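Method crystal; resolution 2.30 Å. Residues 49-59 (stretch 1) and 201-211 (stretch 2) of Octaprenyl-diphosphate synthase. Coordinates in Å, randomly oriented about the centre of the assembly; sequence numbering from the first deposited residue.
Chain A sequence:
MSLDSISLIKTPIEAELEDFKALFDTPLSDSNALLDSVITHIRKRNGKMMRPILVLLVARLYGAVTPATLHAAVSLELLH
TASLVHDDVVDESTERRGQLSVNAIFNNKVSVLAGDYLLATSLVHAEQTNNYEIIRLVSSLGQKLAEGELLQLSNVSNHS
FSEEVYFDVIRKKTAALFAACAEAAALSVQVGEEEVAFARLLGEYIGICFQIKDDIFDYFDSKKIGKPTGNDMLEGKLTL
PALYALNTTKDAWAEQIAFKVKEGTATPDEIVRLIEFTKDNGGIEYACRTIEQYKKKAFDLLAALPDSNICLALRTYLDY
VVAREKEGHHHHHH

Stretch 1 (49-59) MMRPILVLLVA
Stretch 2, residues 201-211: LLGEYIGICFQ

Two helices from distant parts of one chain pack side by side in roughly antiparallel fashion. Residues 50-59 are helical and the helix runs on past Ala-59; Met-49 sits at its N-cap position. Residues 201-211 are helical throughout and belong to a longer helix. The axes approach to 11.9 Å, and their N-to-C directions differ by 153°. The register pairs Leu-54 with Gly-203 (CA to CA 8.0 Å), Arg-51 with Gly-207 (CA to CA 9.4 Å) and Met-50 with Phe-210 (CA to CA 9.8 Å). Both backbones keep helical phi/psi, near -60/-45, and i to i-4 hydrogen bonds. The bond from Leu-54 N to Met-50 O is weak, at 3.3 Å.

No hydrogen bond crosses between the stretches. The contact is mainly apolar and buries 246 Å², both sides summed.

Leu-201 is out of reach. Leu-202 (chi1 t, chi2 p) points toward the other helix. Its CD2 lies 4.4 Å from CG2 of Val-58 (chi1 t), a loose contact between branched aliphatic groups.

Gly-203 has no side chain and meets Leu-54 through its backbone. Its CA is 4.4 Å from CD2 of Leu-54. An ideal CB here would lie 4.1 Å from that same Leu-54 CD2. The nearest CA pair of the register is at this position.

Glu-204 and Tyr-205 make no contact with stretch 1. Ile-206 (chi1 m, chi2 t) points toward it. Its CD1 meets CD1 of Leu-54 at 3.9 Å. Leu-54 (chi1 t, chi2 p) thus touches both Gly-203 and Ile-206, and it has the largest covered area of any residue here, 57 Å². Both Leu-54 and Ile-206 are buried, a setting that suits their aliphatic side chains.

Gly-207 makes no contact across the interface. An ideal CB on it would be crowded by Gly-203 O at 3.3 Å, within its own helix. Ile-208 and Cys-209 are also out of reach.

Phe-210 (chi1 t, chi2 89°) points toward stretch 1 and has 54 Å² covered. Its CE1 is 3.7 Å from CG of Met-50. That side chain also points toward its partner, with chi1 at -129°, between wells, and chi2 and chi3 both p. The flexible thioether chain offers an apolar methylene to the ring. Arg-51 (chi1 m, chi2 t, chi3 t, chi4 99°) starts sideways, but its end comes nearer. Its NH2 is 4.3 Å from CE2 of Phe-210, in an oblique approach.

Gln-211 makes no contact with stretch 1; its amide is hydrogen-bonded elsewhere in the structure.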

ATOM      1  N   MET A  49     -21.807   0.507   8.882  1.00 86.43           N
ATOM      2  CA  MET A  49     -20.471   0.150   9.334  1.00 79.82           C
ATOM      3  C   MET A  49     -20.461  -1.254   9.910  1.00 71.48           C
ATOM      4  O   MET A  49     -20.220  -1.442  11.097  1.00 73.37           O
ATOM      5  CB  MET A  49     -19.997   1.145  10.389  1.00 82.69           C
ATOM      6  CG  MET A  49     -19.835   2.562   9.867  1.00 87.70           C
ATOM      7  SD  MET A  49     -20.514   3.772  11.012  1.00 95.82           S
ATOM      8  CE  MET A  49     -22.242   3.272  11.050  1.00 89.54           C
ATOM      9  N   MET A  50     -20.715  -2.236   9.056  1.00 60.13           N
ATOM     10  CA  MET A  50     -20.829  -3.615   9.480  1.00 56.25           C
ATOM     11  C   MET A  50     -19.602  -4.095  10.270  1.00 54.29           C
ATOM     12  O   MET A  50     -19.736  -4.756  11.308  1.00 49.27           O
ATOM     13  CB  MET A  50     -21.068  -4.509   8.269  1.00 60.30           C
ATOM     14  CG  MET A  50     -22.253  -5.449   8.432  1.00 77.79           C
ATOM     15  SD  MET A  50     -23.782  -4.534   8.756  1.00 94.78           S
ATOM     16  CE  MET A  50     -23.853  -3.477   7.308  1.00 93.32           C
ATOM     17  N   ARG A  51     -18.408  -3.752   9.795  1.00 49.37           N
ATOM     18  CA  ARG A  51     -17.182  -4.221  10.442  1.00 48.17           C
ATOM     19  C   ARG A  51     -16.812  -3.432  11.701  1.00 44.37           C
ATOM     20  O   ARG A  51     -16.449  -4.023  12.709  1.00 49.11           O
ATOM     21  CB  ARG A  51     -16.008  -4.265   9.451  1.00 47.01           C
ATOM     22  CG  ARG A  51     -16.149  -5.327   8.378  1.00 49.28           C
ATOM     23  CD  ARG A  51     -15.208  -5.062   7.187  1.00 46.65           C
ATOM     24  NE  ARG A  51     -15.584  -5.888   6.051  1.00 69.86           N
ATOM     25  CZ  ARG A  51     -16.312  -5.468   5.020  1.00 72.27           C
ATOM     26  NH1 ARG A  51     -16.719  -4.207   4.959  1.00 69.06           N
ATOM     27  NH2 ARG A  51     -16.610  -6.309   4.038  1.00 78.84           N
ATOM     28  N   PRO A  52     -16.876  -2.092  11.641  1.00 43.98           N
ATOM     29  CA  PRO A  52     -16.657  -1.303  12.856  1.00 43.85           C
ATOM     30  C   PRO A  52     -17.605  -1.689  13.986  1.00 38.55           C
ATOM     31  O   PRO A  52     -17.181  -1.768  15.140  1.00 44.94           O
ATOM     32  CB  PRO A  52     -16.906   0.129  12.385  1.00 44.23           C
ATOM     33  CG  PRO A  52     -16.441   0.101  10.972  1.00 42.73           C
ATOM     34  CD  PRO A  52     -16.952  -1.230  10.452  1.00 45.88           C
ATOM     35  N   ILE A  53     -18.867  -1.954  13.674  1.00 37.94           N
ATOM     36  CA  ILE A  53     -19.785  -2.407  14.722  1.00 41.20           C
ATOM     37  C   ILE A  53     -19.306  -3.733  15.331  1.00 41.43           C
ATOM     38  O   ILE A  53     -19.370  -3.933  16.541  1.00 43.99           O
ATOM     39  CB  ILE A  53     -21.230  -2.523  14.220  1.00 38.60           C
ATOM     40  CG1 ILE A  53     -21.859  -1.131  14.088  1.00 42.57           C
ATOM     41  CG2 ILE A  53     -22.045  -3.360  15.163  1.00 41.10           C
ATOM     42  CD1 ILE A  53     -23.091  -1.101  13.190  1.00 41.74           C
ATOM     43  N   LEU A  54     -18.805  -4.634  14.496  1.00 38.03           N
ATOM     44  CA  LEU A  54     -18.252  -5.881  15.004  1.00 37.90           C
ATOM     45  C   LEU A  54     -17.059  -5.632  15.951  1.00 41.12           C
ATOM     46  O   LEU A  54     -16.961  -6.244  17.012  1.00 33.73           O
ATOM     47  CB  LEU A  54     -17.820  -6.789  13.854  1.00 35.95           C
ATOM     48  CG  LEU A  54     -17.407  -8.201  14.242  1.00 37.40           C
ATOM     49  CD1 LEU A  54     -18.538  -8.844  15.032  1.00 39.84           C
ATOM     50  CD2 LEU A  54     -17.053  -9.038  13.016  1.00 36.76           C
ATOM     51  N   VAL A  55     -16.140  -4.757  15.555  1.00 37.61           N
ATOM     52  CA  VAL A  55     -14.967  -4.497  16.373  1.00 38.41           C
ATOM     53  C   VAL A  55     -15.394  -4.008  17.756  1.00 40.08           C
ATOM     54  O   VAL A  55     -14.884  -4.476  18.773  1.00 38.57           O
ATOM     55  CB  VAL A  55     -14.048  -3.430  15.735  1.00 39.91           C
ATOM     56  CG1 VAL A  55     -12.903  -3.077  16.701  1.00 33.86           C
ATOM     57  CG2 VAL A  55     -13.510  -3.910  14.373  1.00 36.82           C
ATOM     58  N   LEU A  56     -16.339  -3.068  17.782  1.00 36.18           N
ATOM     59  CA  LEU A  56     -16.806  -2.487  19.029  1.00 38.27           C
ATOM     60  C   LEU A  56     -17.525  -3.518  19.885  1.00 41.98           C
ATOM     61  O   LEU A  56     -17.221  -3.648  21.080  1.00 42.67           O
ATOM     62  CB  LEU A  56     -17.690  -1.255  18.773  1.00 36.68           C
ATOM     63  CG  LEU A  56     -16.990  -0.192  17.916  1.00 41.75           C
ATOM     64  CD1 LEU A  56     -17.888   0.972  17.616  1.00 33.51           C
ATOM     65  CD2 LEU A  56     -15.712   0.283  18.588  1.00 35.26           C
ATOM     66  N   LEU A  57     -18.466  -4.259  19.298  1.00 33.87           N
ATOM     67  CA  LEU A  57     -19.189  -5.257  20.098  1.00 34.47           C
ATOM     68  C   LEU A  57     -18.245  -6.298  20.705  1.00 35.22           C
ATOM     69  O   LEU A  57     -18.348  -6.603  21.897  1.00 33.83           O
ATOM     70  CB  LEU A  57     -20.326  -5.926  19.320  1.00 30.03           C
ATOM     71  CG  LEU A  57     -21.527  -5.067  18.899  1.00 31.78           C
ATOM     72  CD1 LEU A  57     -22.414  -5.818  17.974  1.00 31.61           C
ATOM     73  CD2 LEU A  57     -22.330  -4.567  20.091  1.00 38.19           C
ATOM     74  N   VAL A  58     -17.322  -6.842  19.908  1.00 38.82           N
ATOM     75  CA  VAL A  58     -16.398  -7.882  20.419  1.00 31.89           C
ATOM     76  C   VAL A  58     -15.558  -7.362  21.582  1.00 31.91           C
ATOM     77  O   VAL A  58     -15.349  -8.063  22.563  1.00 40.09           O
ATOM     78  CB  VAL A  58     -15.452  -8.437  19.302  1.00 34.64           C
ATOM     79  CG1 VAL A  58     -14.259  -9.224  19.906  1.00 31.80           C
ATOM     80  CG2 VAL A  58     -16.216  -9.308  18.378  1.00 30.58           C
ATOM     81  N   ALA A  59     -15.064  -6.137  21.468  1.00 30.93           N
ATOM     82  CA  ALA A  59     -14.250  -5.565  22.542  1.00 41.01           C
ATOM     83  C   ALA A  59     -15.077  -5.442  23.814  1.00 39.65           C
ATOM     84  O   ALA A  59     -14.598  -5.735  24.924  1.00 32.15           O
ATOM     85  CB  ALA A  59     -13.664  -4.206  22.134  1.00 36.26           C
ATOM     86  N   LEU A 201     -12.261 -16.832  15.363  1.00 32.08           N
ATOM     87  CA  LEU A 201     -13.219 -17.802  14.819  1.00 33.26           C
ATOM     88  C   LEU A 201     -14.634 -17.221  14.666  1.00 30.41           C
ATOM     89  O   LEU A 201     -15.277 -17.362  13.621  1.00 32.46           O
ATOM     90  CB  LEU A 201     -13.267 -19.021  15.721  1.00 29.88           C
ATOM     91  CG  LEU A 201     -14.013 -20.233  15.195  1.00 42.39           C
ATOM     92  CD1 LEU A 201     -13.506 -20.581  13.799  1.00 36.58           C
ATOM     93  CD2 LEU A 201     -13.852 -21.408  16.169  1.00 37.20           C
ATOM     94  N   LEU A 202     -15.131 -16.591  15.721  1.00 32.27           N
ATOM     95  CA  LEU A 202     -16.376 -15.837  15.637  1.00 29.47           C
ATOM     96  C   LEU A 202     -16.424 -14.946  14.392  1.00 32.21           C
ATOM     97  O   LEU A 202     -17.350 -15.027  13.597  1.00 30.30           O
ATOM     98  CB  LEU A 202     -16.540 -14.953  16.871  1.00 32.15           C
ATOM     99  CG  LEU A 202     -17.865 -14.201  16.887  1.00 31.61           C
ATOM    100  CD1 LEU A 202     -19.032 -15.207  16.811  1.00 33.75           C
ATOM    101  CD2 LEU A 202     -17.958 -13.340  18.136  1.00 34.69           C
ATOM    102  N   GLY A 203     -15.422 -14.088  14.223  1.00 28.85           N
ATOM    103  CA  GLY A 203     -15.456 -13.143  13.120  1.00 28.38           C
ATOM    104  C   GLY A 203     -15.394 -13.885  11.804  1.00 39.25           C
ATOM    105  O   GLY A 203     -15.992 -13.474  10.798  1.00 35.65           O
ATOM    106  N   GLU A 204     -14.650 -14.983  11.790  1.00 35.07           N
ATOM    107  CA  GLU A 204     -14.547 -15.744  10.563  1.00 36.78           C
ATOM    108  C   GLU A 204     -15.912 -16.328  10.217  1.00 37.74           C
ATOM    109  O   GLU A 204     -16.335 -16.257   9.068  1.00 31.61           O
ATOM    110  CB  GLU A 204     -13.490 -16.845  10.652  1.00 27.65           C
ATOM    111  CG  GLU A 204     -13.490 -17.764   9.433  1.00 46.29           C
ATOM    112  CD  GLU A 204     -12.309 -18.715   9.437  1.00 52.48           C
ATOM    113  OE1 GLU A 204     -12.518 -19.929   9.657  1.00 52.55           O
ATOM    114  OE2 GLU A 204     -11.171 -18.236   9.247  1.00 56.62           O
ATOM    115  N   TYR A 205     -16.595 -16.928  11.190  1.00 27.63           N
ATOM    116  CA  TYR A 205     -17.913 -17.479  10.890  1.00 33.07           C
ATOM    117  C   TYR A 205     -18.828 -16.391  10.339  1.00 37.70           C
ATOM    118  O   TYR A 205     -19.587 -16.618   9.386  1.00 35.29           O
ATOM    119  CB  TYR A 205     -18.568 -18.108  12.118  1.00 29.69           C
ATOM    120  CG  TYR A 205     -17.992 -19.447  12.506  1.00 39.76           C
ATOM    121  CD1 TYR A 205     -18.094 -19.915  13.805  1.00 32.81           C
ATOM    122  CD2 TYR A 205     -17.318 -20.235  11.578  1.00 41.28           C
ATOM    123  CE1 TYR A 205     -17.570 -21.155  14.170  1.00 33.44           C
ATOM    124  CE2 TYR A 205     -16.792 -21.466  11.938  1.00 37.07           C
ATOM    125  CZ  TYR A 205     -16.933 -21.919  13.235  1.00 33.59           C
ATOM    126  OH  TYR A 205     -16.416 -23.140  13.604  1.00 55.36           O
ATOM    127  N   ILE A 206     -18.760 -15.214  10.951  1.00 36.51           N
ATOM    128  CA  ILE A 206     -19.613 -14.096  10.552  1.00 36.79           C
ATOM    129  C   ILE A 206     -19.293 -13.624   9.130  1.00 41.78           C
ATOM    130  O   ILE A 206     -20.208 -13.396   8.304  1.00 37.22           O
ATOM    131  CB  ILE A 206     -19.489 -12.934  11.556  1.00 38.07           C
ATOM    132  CG1 ILE A 206     -20.178 -13.320  12.881  1.00 32.80           C
ATOM    133  CG2 ILE A 206     -20.066 -11.648  10.970  1.00 29.93           C
ATOM    134  CD1 ILE A 206     -19.928 -12.349  14.009  1.00 27.24           C
ATOM    135  N   GLY A 207     -17.995 -13.496   8.848  1.00 29.87           N
ATOM    136  CA  GLY A 207     -17.512 -13.137   7.522  1.00 29.60           C
ATOM    137  C   GLY A 207     -17.963 -14.131   6.458  1.00 41.67           C
ATOM    138  O   GLY A 207     -18.276 -13.745   5.335  1.00 36.06           O
ATOM    139  N   ILE A 208     -18.003 -15.418   6.797  1.00 34.80           N
ATOM    140  CA  ILE A 208     -18.484 -16.418   5.841  1.00 38.71           C
ATOM    141  C   ILE A 208     -19.993 -16.299   5.566  1.00 42.97           C
ATOM    142  O   ILE A 208     -20.412 -16.368   4.410  1.00 43.10           O
ATOM    143  CB  ILE A 208     -18.132 -17.856   6.268  1.00 36.59           C
ATOM    144  CG1 ILE A 208     -16.615 -18.051   6.259  1.00 36.93           C
ATOM    145  CG2 ILE A 208     -18.769 -18.863   5.316  1.00 34.69           C
ATOM    146  CD1 ILE A 208     -16.164 -19.428   6.813  1.00 33.90           C
ATOM    147  N   CYS A 209     -20.811 -16.118   6.607  1.00 43.98           N
ATOM    148  CA  CYS A 209     -22.246 -15.875   6.384  1.00 46.23           C
ATOM    149  C   CYS A 209     -22.431 -14.637   5.495  1.00 47.19           C
ATOM    150  O   CYS A 209     -23.212 -14.634   4.547  1.00 46.34           O
ATOM    151  CB  CYS A 209     -22.979 -15.638   7.700  1.00 43.40           C
ATOM    152  SG  CYS A 209     -23.053 -17.048   8.793  1.00 44.87           S
ATOM    153  N   PHE A 210     -21.712 -13.581   5.836  1.00 42.30           N
ATOM    154  CA  PHE A 210     -21.812 -12.330   5.122  1.00 47.19           C
ATOM    155  C   PHE A 210     -21.495 -12.518   3.638  1.00 49.32           C
ATOM    156  O   PHE A 210     -22.258 -12.078   2.773  1.00 48.63           O
ATOM    157  CB  PHE A 210     -20.857 -11.321   5.752  1.00 47.00           C
ATOM    158  CG  PHE A 210     -21.059  -9.913   5.281  1.00 61.87           C
ATOM    159  CD1 PHE A 210     -21.953  -9.072   5.932  1.00 63.74           C
ATOM    160  CD2 PHE A 210     -20.354  -9.424   4.185  1.00 64.34           C
ATOM    161  CE1 PHE A 210     -22.141  -7.766   5.497  1.00 67.20           C
ATOM    162  CE2 PHE A 210     -20.536  -8.116   3.744  1.00 60.44           C
ATOM    163  CZ  PHE A 210     -21.433  -7.288   4.401  1.00 64.40           C
ATOM    164  N   GLN A 211     -20.375 -13.180   3.346  1.00 45.53           N
ATOM    165  CA  GLN A 211     -19.930 -13.358   1.961  1.00 44.91           C
ATOM    166  C   GLN A 211     -20.890 -14.206   1.131  1.00 45.94           C
ATOM    167  O   GLN A 211     -21.177 -13.878  -0.011  1.00 49.09           O
ATOM    168  CB  GLN A 211     -18.543 -13.989   1.908  1.00 45.81           C
ATOM    169  CG  GLN A 211     -17.978 -13.999   0.503  1.00 51.80           C
ATOM    170  CD  GLN A 211     -18.062 -12.624  -0.129  1.00 59.67           C
ATOM    171  OE1 GLN A 211     -17.455 -11.667   0.360  1.00 57.68           O
ATOM    172  NE2 GLN A 211     -18.827 -12.511  -1.207  1.00 52.64           N
TER